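Local coordinates for MarR Like Protein, TVG0766549 (Thermoplasma volcanium, PDB 3LFK) that is of unknown function, but resembles MarR-like transcriptional regulators in its winged helix-turn-helix fold and was earlier reported as a mechanosensitive channel, at residues Y32-D37 / Q101-R106. Sequence-based numbering, arbitrary orientation.
Sequences YDMSQD and QAIRVR
S35 OG donates a 2.5 Å hydrogen bond to D37 OD1, a polar pair that takes no part in the contact itself, whereas the preceding M34 sends its side chain across to I103. This is a worked example of how the segment leading into one helix packs its side chains on another helix in a winged helix-turn-helix fold: residues 32-37 lead into helix 36-47, and residues 101-106 belong to the long helix 94-116. The acceptor D37 OD1 uses its syn lone pair, the one on the side of the other carboxylate oxygen. S35 occupies the N-cap position, yet its hydroxyl makes no capping bond; the S35 backbone N, however, donates to E38 OE1, the reciprocal half of a capping box, while the serine side chain does not supply the other half.

No hydrogen bond links the two segments, which meet through side chains while their backbones stay well apart, the closest CA atoms, those of Y32 and I103, being 9.6 Å from each other. Y32 and D33 both have positive phi, and this turn precedes the M34 backbone. From it the Y32 ring points its hydroxyl end at the helix, where OH lies 3.5 Å from A102 CB, a van der Waals contact. Y32 and I103 run past each other in opposite directions, and I103 CG1 stands at the ring edge, near its plane, 4.2 Å from Y32 CE1.

M34 also packs on L42, L73, F78 and V99, joining helices 36-47, 66-76 and 94-116 in a single apolar cluster. Farther along helix 94-116, R106 NH1 hydrogen-bonds N31 OD1. Extended through chi2, the M34 chain bends at its thioether (chi3 -80°), and the terminal methyl CE comes to 3.7 Å from I103 CD1.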
loop_
_atom_site.group_PDB
_atom_site.type_symbol
_atom_site.label_atom_id
_atom_site.label_comp_id
_atom_site.label_asym_id
_atom_site.label_seq_id
_atom_site.Cartn_x
_atom_site.Cartn_y
_atom_site.Cartn_z
ATOM N N TYR A 32 -0.727 2.407 -9.760
ATOM C CA TYR A 32 0.560 3.110 -9.695
ATOM C C TYR A 32 1.708 2.208 -10.085
ATOM O O TYR A 32 2.784 2.298 -9.519
ATOM C CB TYR A 32 0.781 3.677 -8.279
ATOM C CG TYR A 32 -0.393 4.486 -7.753
ATOM C CD1 TYR A 32 -1.362 3.893 -6.933
ATOM C CD2 TYR A 32 -0.550 5.835 -8.089
ATOM C CE1 TYR A 32 -2.445 4.616 -6.461
ATOM C CE2 TYR A 32 -1.647 6.580 -7.607
ATOM C CZ TYR A 32 -2.579 5.954 -6.793
ATOM O OH TYR A 32 -3.648 6.649 -6.261
ATOM N N ASP A 33 1.454 1.332 -11.047
ATOM C CA ASP A 33 2.442 0.394 -11.568
ATOM C C ASP A 33 2.910 -0.694 -10.614
ATOM O O ASP A 33 3.892 -1.385 -10.882
ATOM C CB ASP A 33 3.641 1.156 -12.140
ATOM C CG ASP A 33 3.234 2.109 -13.229
ATOM O OD1 ASP A 33 2.686 1.619 -14.238
ATOM O OD2 ASP A 33 3.448 3.322 -13.066
ATOM N N MET A 34 2.220 -0.864 -9.500
ATOM C CA MET A 34 2.568 -1.929 -8.578
ATOM C C MET A 34 2.025 -3.236 -9.120
ATOM O O MET A 34 1.010 -3.260 -9.830
ATOM C CB MET A 34 1.938 -1.684 -7.202
ATOM C CG MET A 34 2.585 -0.512 -6.427
ATOM S SD MET A 34 1.898 -0.407 -4.772
ATOM C CE MET A 34 0.338 0.466 -5.113
ATOM N N SER A 35 2.691 -4.333 -8.784
ATOM C CA SER A 35 2.182 -5.632 -9.204
ATOM C C SER A 35 1.121 -6.022 -8.165
ATOM O O SER A 35 1.037 -5.400 -7.102
ATOM C CB SER A 35 3.328 -6.641 -9.267
ATOM O OG SER A 35 4.220 -6.467 -8.196
ATOM N N GLN A 36 0.316 -7.049 -8.458
ATOM C CA GLN A 36 -0.765 -7.406 -7.521
ATOM C C GLN A 36 -0.306 -7.843 -6.128
ATOM O O GLN A 36 -0.971 -7.549 -5.121
ATOM C CB GLN A 36 -1.668 -8.465 -8.155
ATOM C CG GLN A 36 -2.916 -8.793 -7.301
ATOM C CD GLN A 36 -3.724 -7.555 -6.916
ATOM O OE1 GLN A 36 -4.067 -6.730 -7.771
ATOM N NE2 GLN A 36 -4.037 -7.424 -5.618
ATOM N N ASP A 37 0.839 -8.526 -6.056
ATOM C CA ASP A 37 1.362 -8.936 -4.765
ATOM C C ASP A 37 1.644 -7.703 -3.890
ATOM O O ASP A 37 1.373 -7.698 -2.681
ATOM C CB ASP A 37 2.610 -9.822 -4.935
ATOM C CG ASP A 37 3.675 -9.207 -5.858
ATOM O OD1 ASP A 37 3.401 -8.203 -6.537
ATOM O OD2 ASP A 37 4.794 -9.742 -5.894
ATOM N N GLN A 101 -5.479 4.003 0.570
ATOM C CA GLN A 101 -6.867 4.467 0.679
ATOM C C GLN A 101 -7.489 4.724 -0.706
ATOM O O GLN A 101 -8.658 4.395 -0.941
ATOM C CB GLN A 101 -6.933 5.731 1.528
ATOM C CG GLN A 101 -8.357 6.052 2.059
ATOM C CD GLN A 101 -8.942 4.947 2.940
ATOM O OE1 GLN A 101 -8.297 3.932 3.211
ATOM N NE2 GLN A 101 -10.179 5.145 3.392
ATOM N N ALA A 102 -6.715 5.293 -1.635
ATOM C CA ALA A 102 -7.220 5.560 -2.980
ATOM C C ALA A 102 -7.630 4.267 -3.662
ATOM O O ALA A 102 -8.676 4.194 -4.327
ATOM C CB ALA A 102 -6.164 6.282 -3.806
ATOM N N ILE A 103 -6.809 3.231 -3.496
ATOM C CA ILE A 103 -7.094 1.938 -4.089
ATOM C C ILE A 103 -8.309 1.310 -3.403
ATOM O O ILE A 103 -9.177 0.745 -4.083
ATOM C CB ILE A 103 -5.855 0.998 -3.962
ATOM C CG1 ILE A 103 -4.743 1.515 -4.892
ATOM C CG2 ILE A 103 -6.226 -0.461 -4.323
ATOM C CD1 ILE A 103 -3.374 0.795 -4.707
ATOM N N ARG A 104 -8.371 1.411 -2.075
ATOM C CA ARG A 104 -9.505 0.836 -1.333
ATOM C C ARG A 104 -10.809 1.478 -1.781
ATOM O O ARG A 104 -11.800 0.787 -1.996
ATOM C CB ARG A 104 -9.348 1.067 0.167
ATOM C CG ARG A 104 -8.358 0.157 0.851
ATOM C CD ARG A 104 -8.389 0.405 2.356
ATOM N NE ARG A 104 -9.662 -0.007 2.952
ATOM C CZ ARG A 104 -10.048 0.286 4.192
ATOM N NH1 ARG A 104 -9.265 1.006 4.986
ATOM N NH2 ARG A 104 -11.213 -0.156 4.647
ATOM N N VAL A 105 -10.805 2.797 -1.899
ATOM C CA VAL A 105 -12.017 3.504 -2.332
ATOM C C VAL A 105 -12.404 3.131 -3.755
ATOM O O VAL A 105 -13.588 2.874 -4.038
ATOM C CB VAL A 105 -11.838 5.016 -2.199
ATOM C CG1 VAL A 105 -12.987 5.747 -2.881
ATOM C CG2 VAL A 105 -11.764 5.377 -0.716
ATOM N N ARG A 106 -11.433 3.073 -4.663
ATOM C CA ARG A 106 -11.749 2.689 -6.044
ATOM C C ARG A 106 -12.374 1.291 -6.043
ATOM O O ARG A 106 -13.387 1.034 -6.715
ATOM C CB ARG A 106 -10.478 2.673 -6.903
ATOM C CG ARG A 106 -10.679 2.189 -8.339
ATOM C CD ARG A 106 -9.355 1.709 -8.897
ATOM N NE ARG A 106 -8.929 0.486 -8.225
ATOM C CZ ARG A 106 -7.680 0.027 -8.220
ATOM N NH1 ARG A 106 -6.721 0.690 -8.844
ATOM N NH2 ARG A 106 -7.396 -1.104 -7.601
#